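Long-range contact in cellulosomal scaffoldin anchoring protein C (Acetivibrio cellulolyticus, PDB 4UYP), which is a cellulosomal anchoring scaffoldin whose third cohesin domain, the part in this chain, binds the dockerin of the adaptor scaffoldin ScaB in a type I interaction: residues 1-12 and 131-142. Residues are numbered along the deposited sequence; the frame is centred on the assembly and turned at random.
Sequences MLQVDIGSTSGK and NVVYNDGKIEVI. With SO4 (sulfate ion), chain T; SO4 (sulfate ion), chain P.
Leu-2 and Val-4 meet Val-132 on the inner face of the cohesin beta-sandwich, where the first and last strands, 3-11 and 133-141, pair in parallel. Leu-2 and Val-132 lie side by side, with Leu-2 CD2 3.9 Å from Val-132 CG2; Val-132 CG1, anti to its backbone nitrogen (chi1 -175°), also meets Val-4 CG2. Phe-36 of strand 33-39 packs against both Val-4 and Ile-6. Farther along, Thr-9 and Ile-139 continue this face beside Val-17.

Backbone bonds alternate between the strands, among them Val-4 N to Val-133 O at 2.8 Å and nearly straight. The pairing is interrupted around Gly-7 and Asp-136. Gly-137 lies close against the Ile-6 carbonyl, and beyond it Ser-8 OG, turned anti to its own carbonyl carbon (chi1 -70°), replaces a main-chain acceptor and takes the Lys-138 N-H at 3.0 Å. Regular pairing resumes with Thr-9 N to Lys-138 O.

Asp-5, Ile-6, Asn-135 and Asp-136 belong to a calcium site seen in this protein, though no calcium is bound to this chain. Asp-5 OD1 comes within 3.6 Å of Asn-135 CB. Asp-136 OD1 accepts from Thr-114 N, while Asp-136 N donates to O3 of sulfate P, probably from the crystallisation liquor, at 2.8 Å.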
loop_
_atom_site.group_PDB
_atom_site.type_symbol
_atom_site.label_atom_id
_atom_site.label_comp_id
_atom_site.label_asym_id
_atom_site.label_seq_id
_atom_site.Cartn_x
_atom_site.Cartn_y
_atom_site.Cartn_z
ATOM N N MET C 1 21.815 -9.617 -1.197
ATOM C CA MET C 1 20.819 -9.250 -2.247
ATOM C C MET C 1 20.562 -7.758 -2.179
ATOM O O MET C 1 21.044 -7.101 -1.247
ATOM C CB MET C 1 19.550 -9.994 -2.007
ATOM C CG MET C 1 18.817 -9.608 -0.756
ATOM S SD MET C 1 17.951 -11.074 -0.254
ATOM C CE MET C 1 19.384 -12.005 0.342
ATOM N N LEU C 2 19.922 -7.263 -3.234
ATOM C CA LEU C 2 19.585 -5.813 -3.280
ATOM C C LEU C 2 18.739 -5.459 -2.059
ATOM O O LEU C 2 17.775 -6.173 -1.754
ATOM C CB LEU C 2 18.754 -5.645 -4.533
ATOM C CG LEU C 2 18.214 -4.225 -4.763
ATOM C CD1 LEU C 2 19.290 -3.168 -4.888
ATOM C CD2 LEU C 2 17.288 -4.179 -6.011
ATOM N N GLN C 3 19.120 -4.324 -1.447
ATOM C CA GLN C 3 18.381 -3.851 -0.222
ATOM C C GLN C 3 17.982 -2.421 -0.512
ATOM O O GLN C 3 18.816 -1.545 -0.843
ATOM C CB GLN C 3 19.339 -3.880 0.983
ATOM C CG GLN C 3 19.822 -5.252 1.443
ATOM C CD GLN C 3 20.986 -5.142 2.430
ATOM O OE1 GLN C 3 21.238 -4.075 3.030
ATOM N NE2 GLN C 3 21.729 -6.234 2.580
ATOM N N VAL C 4 16.690 -2.228 -0.277
ATOM C CA VAL C 4 16.112 -0.831 -0.404
ATOM C C VAL C 4 15.826 -0.350 1.044
ATOM O O VAL C 4 15.164 -1.049 1.827
ATOM C CB VAL C 4 14.857 -0.890 -1.199
ATOM C CG1 VAL C 4 14.273 0.563 -1.388
ATOM C CG2 VAL C 4 15.167 -1.478 -2.573
ATOM N N ASP C 5 16.313 0.838 1.327
ATOM C CA ASP C 5 16.147 1.404 2.710
ATOM C C ASP C 5 15.364 2.708 2.573
ATOM O O ASP C 5 15.836 3.623 1.850
ATOM C CB ASP C 5 17.446 1.677 3.316
ATOM C CG ASP C 5 17.313 2.170 4.718
ATOM O OD1 ASP C 5 17.226 1.352 5.646
ATOM O OD2 ASP C 5 17.302 3.477 4.905
ATOM N N ILE C 6 14.263 2.830 3.315
ATOM C CA ILE C 6 13.559 4.144 3.509
ATOM C C ILE C 6 14.136 4.727 4.775
ATOM O O ILE C 6 13.973 4.114 5.883
ATOM C CB ILE C 6 12.061 3.946 3.585
ATOM C CG1 ILE C 6 11.499 3.287 2.296
ATOM C CG2 ILE C 6 11.346 5.274 3.910
ATOM C CD1 ILE C 6 10.023 3.076 2.383
ATOM N N GLY C 7 14.835 5.848 4.740
ATOM C CA GLY C 7 15.481 6.417 5.925
ATOM C C GLY C 7 14.447 6.965 6.909
ATOM O O GLY C 7 13.327 7.345 6.525
ATOM N N SER C 8 14.820 6.953 8.152
ATOM C CA SER C 8 14.017 7.571 9.177
ATOM C C SER C 8 14.558 8.974 9.485
ATOM O O SER C 8 15.727 9.341 9.241
ATOM C CB SER C 8 14.174 6.760 10.464
ATOM O OG SER C 8 13.479 5.456 10.237
ATOM N N THR C 9 13.645 9.815 10.000
ATOM C CA THR C 9 13.989 11.154 10.377
ATOM C C THR C 9 13.060 11.703 11.400
ATOM O O THR C 9 12.231 10.965 11.928
ATOM C CB THR C 9 14.030 12.026 9.067
ATOM O OG1 THR C 9 14.639 13.255 9.311
ATOM C CG2 THR C 9 12.680 12.289 8.434
ATOM N N SER C 10 13.201 12.974 11.723
ATOM C CA SER C 10 12.388 13.608 12.745
ATOM C C SER C 10 12.241 15.072 12.421
ATOM O O SER C 10 13.066 15.670 11.753
ATOM C CB SER C 10 13.000 13.382 14.123
ATOM O OG SER C 10 14.282 13.940 14.185
ATOM N N GLY C 11 11.156 15.662 12.928
ATOM C CA GLY C 11 10.958 17.133 12.748
ATOM C C GLY C 11 9.789 17.572 13.577
ATOM O O GLY C 11 9.048 16.747 14.174
ATOM N N LYS C 12 9.627 18.908 13.572
ATOM C CA LYS C 12 8.570 19.566 14.314
ATOM C C LYS C 12 7.224 19.495 13.570
ATOM O O LYS C 12 7.203 19.407 12.289
ATOM C CB LYS C 12 8.954 21.043 14.460
ATOM C CG LYS C 12 10.153 21.288 15.403
ATOM C CD LYS C 12 10.474 22.785 15.671
ATOM C CE LYS C 12 11.109 23.407 14.400
ATOM N NZ LYS C 12 11.591 24.847 14.108
ATOM N N ASN C 131 14.651 -11.358 -5.297
ATOM C CA ASN C 131 14.999 -11.394 -3.905
ATOM C C ASN C 131 15.425 -10.100 -3.239
ATOM O O ASN C 131 16.195 -10.111 -2.289
ATOM C CB ASN C 131 16.156 -12.386 -3.698
ATOM C CG ASN C 131 17.341 -12.034 -4.496
ATOM O OD1 ASN C 131 17.280 -11.167 -5.390
ATOM N ND2 ASN C 131 18.461 -12.694 -4.215
ATOM N N VAL C 132 14.689 -9.072 -3.502
ATOM C CA VAL C 132 15.012 -7.761 -2.924
ATOM C C VAL C 132 14.420 -7.640 -1.531
ATOM O O VAL C 132 13.284 -8.213 -1.280
ATOM C CB VAL C 132 14.302 -6.706 -3.788
ATOM C CG1 VAL C 132 14.655 -5.283 -3.352
ATOM C CG2 VAL C 132 14.627 -6.873 -5.201
ATOM N N VAL C 133 15.163 -7.057 -0.664
ATOM C CA VAL C 133 14.801 -6.781 0.762
ATOM C C VAL C 133 14.450 -5.289 0.937
ATOM O O VAL C 133 15.057 -4.434 0.351
ATOM C CB VAL C 133 15.912 -7.228 1.738
ATOM C CG1 VAL C 133 17.287 -7.010 1.203
ATOM C CG2 VAL C 133 15.814 -6.608 3.142
ATOM N N TYR C 134 13.572 -5.015 1.867
ATOM C CA TYR C 134 13.227 -3.614 2.103
ATOM C C TYR C 134 13.311 -3.314 3.565
ATOM O O TYR C 134 13.026 -4.211 4.405
ATOM C CB TYR C 134 11.776 -3.445 1.848
ATOM C CG TYR C 134 11.131 -3.896 0.653
ATOM C CD1 TYR C 134 11.771 -3.931 -0.586
ATOM C CD2 TYR C 134 9.814 -4.263 0.722
ATOM C CE1 TYR C 134 11.140 -4.362 -1.722
ATOM C CE2 TYR C 134 9.126 -4.631 -0.392
ATOM C CZ TYR C 134 9.754 -4.676 -1.566
ATOM O OH TYR C 134 9.047 -5.059 -2.627
ATOM N N ASN C 135 13.665 -2.096 3.957
ATOM C CA ASN C 135 13.731 -1.741 5.341
ATOM C C ASN C 135 12.990 -0.379 5.382
ATOM O O ASN C 135 13.532 0.612 4.850
ATOM C CB ASN C 135 15.133 -1.584 5.846
ATOM C CG ASN C 135 15.927 -2.895 5.844
ATOM O OD1 ASN C 135 17.150 -2.872 5.791
ATOM N ND2 ASN C 135 15.251 -3.990 5.900
ATOM N N ASP C 136 11.799 -0.352 5.972
ATOM C CA ASP C 136 10.942 0.857 5.984
ATOM C C ASP C 136 11.526 1.897 7.015
ATOM O O ASP C 136 12.442 1.663 7.790
ATOM C CB ASP C 136 9.525 0.467 6.401
ATOM C CG ASP C 136 8.725 -0.252 5.337
ATOM O OD1 ASP C 136 9.292 -0.293 4.221
ATOM O OD2 ASP C 136 7.591 -0.680 5.699
ATOM N N GLY C 137 10.924 3.110 6.914
ATOM C CA GLY C 137 11.373 4.263 7.730
ATOM C C GLY C 137 10.241 4.746 8.601
ATOM O O GLY C 137 9.058 4.448 8.404
ATOM N N LYS C 138 10.605 5.577 9.572
ATOM C CA LYS C 138 9.612 6.231 10.405
ATOM C C LYS C 138 10.000 7.734 10.498
ATOM O O LYS C 138 11.185 8.111 10.437
ATOM C CB LYS C 138 9.658 5.693 11.850
ATOM C CG LYS C 138 9.239 4.226 11.940
ATOM C CD LYS C 138 9.497 3.784 13.382
ATOM C CE LYS C 138 9.747 2.347 13.594
ATOM N NZ LYS C 138 10.578 1.701 12.644
ATOM N N ILE C 139 8.983 8.572 10.599
ATOM C CA ILE C 139 9.202 9.994 10.946
ATOM C C ILE C 139 8.691 10.188 12.362
ATOM O O ILE C 139 7.528 9.841 12.693
ATOM C CB ILE C 139 8.382 10.903 10.020
ATOM C CG1 ILE C 139 8.882 10.781 8.576
ATOM C CG2 ILE C 139 8.443 12.400 10.504
ATOM C CD1 ILE C 139 7.860 11.397 7.588
ATOM N N GLU C 140 9.589 10.652 13.253
ATOM C CA GLU C 140 9.183 10.979 14.627
ATOM C C GLU C 140 8.954 12.474 14.813
ATOM O O GLU C 140 9.793 13.271 14.407
ATOM C CB GLU C 140 10.313 10.474 15.608
ATOM C CG GLU C 140 9.935 10.871 17.083
ATOM C CD GLU C 140 10.747 10.124 18.143
ATOM O OE1 GLU C 140 11.643 9.334 17.794
ATOM O OE2 GLU C 140 10.434 10.350 19.312
ATOM N N VAL C 141 7.788 12.829 15.383
ATOM C CA VAL C 141 7.499 14.257 15.657
ATOM C C VAL C 141 8.202 14.697 16.964
ATOM O O VAL C 141 7.986 14.049 18.000
ATOM C CB VAL C 141 6.001 14.481 15.719
ATOM C CG1 VAL C 141 5.777 15.974 15.926
ATOM C CG2 VAL C 141 5.374 14.007 14.421
ATOM N N ILE C 142 9.042 15.692 16.827
ATOM C CA ILE C 142 9.806 16.173 17.996
ATOM C C ILE C 142 9.428 17.596 18.329
ATOM O O ILE C 142 8.770 18.307 17.569
ATOM C CB ILE C 142 11.307 15.981 17.790
ATOM C CG1 ILE C 142 11.803 16.720 16.537
ATOM C CG2 ILE C 142 11.675 14.505 17.750
ATOM C CD1 ILE C 142 13.345 16.789 16.422
HETATM S S SO4 T . 17.850 -12.409 -8.139
HETATM O O1 SO4 T . 18.725 -13.619 -7.960
HETATM O O2 SO4 T . 17.461 -12.014 -6.734
HETATM O O3 SO4 T . 16.522 -12.796 -8.908
HETATM O O4 SO4 T . 18.614 -11.436 -8.760
HETATM S S SO4 P . 10.523 -3.362 8.039
HETATM O O1 SO4 P . 11.754 -2.708 8.688
HETATM O O2 SO4 P . 10.657 -4.893 7.962
HETATM O O3 SO4 P . 10.532 -2.804 6.648
HETATM O O4 SO4 P . 9.169 -3.155 8.708
HETATM O O HOH W 1 19.200 -9.140 -5.298
#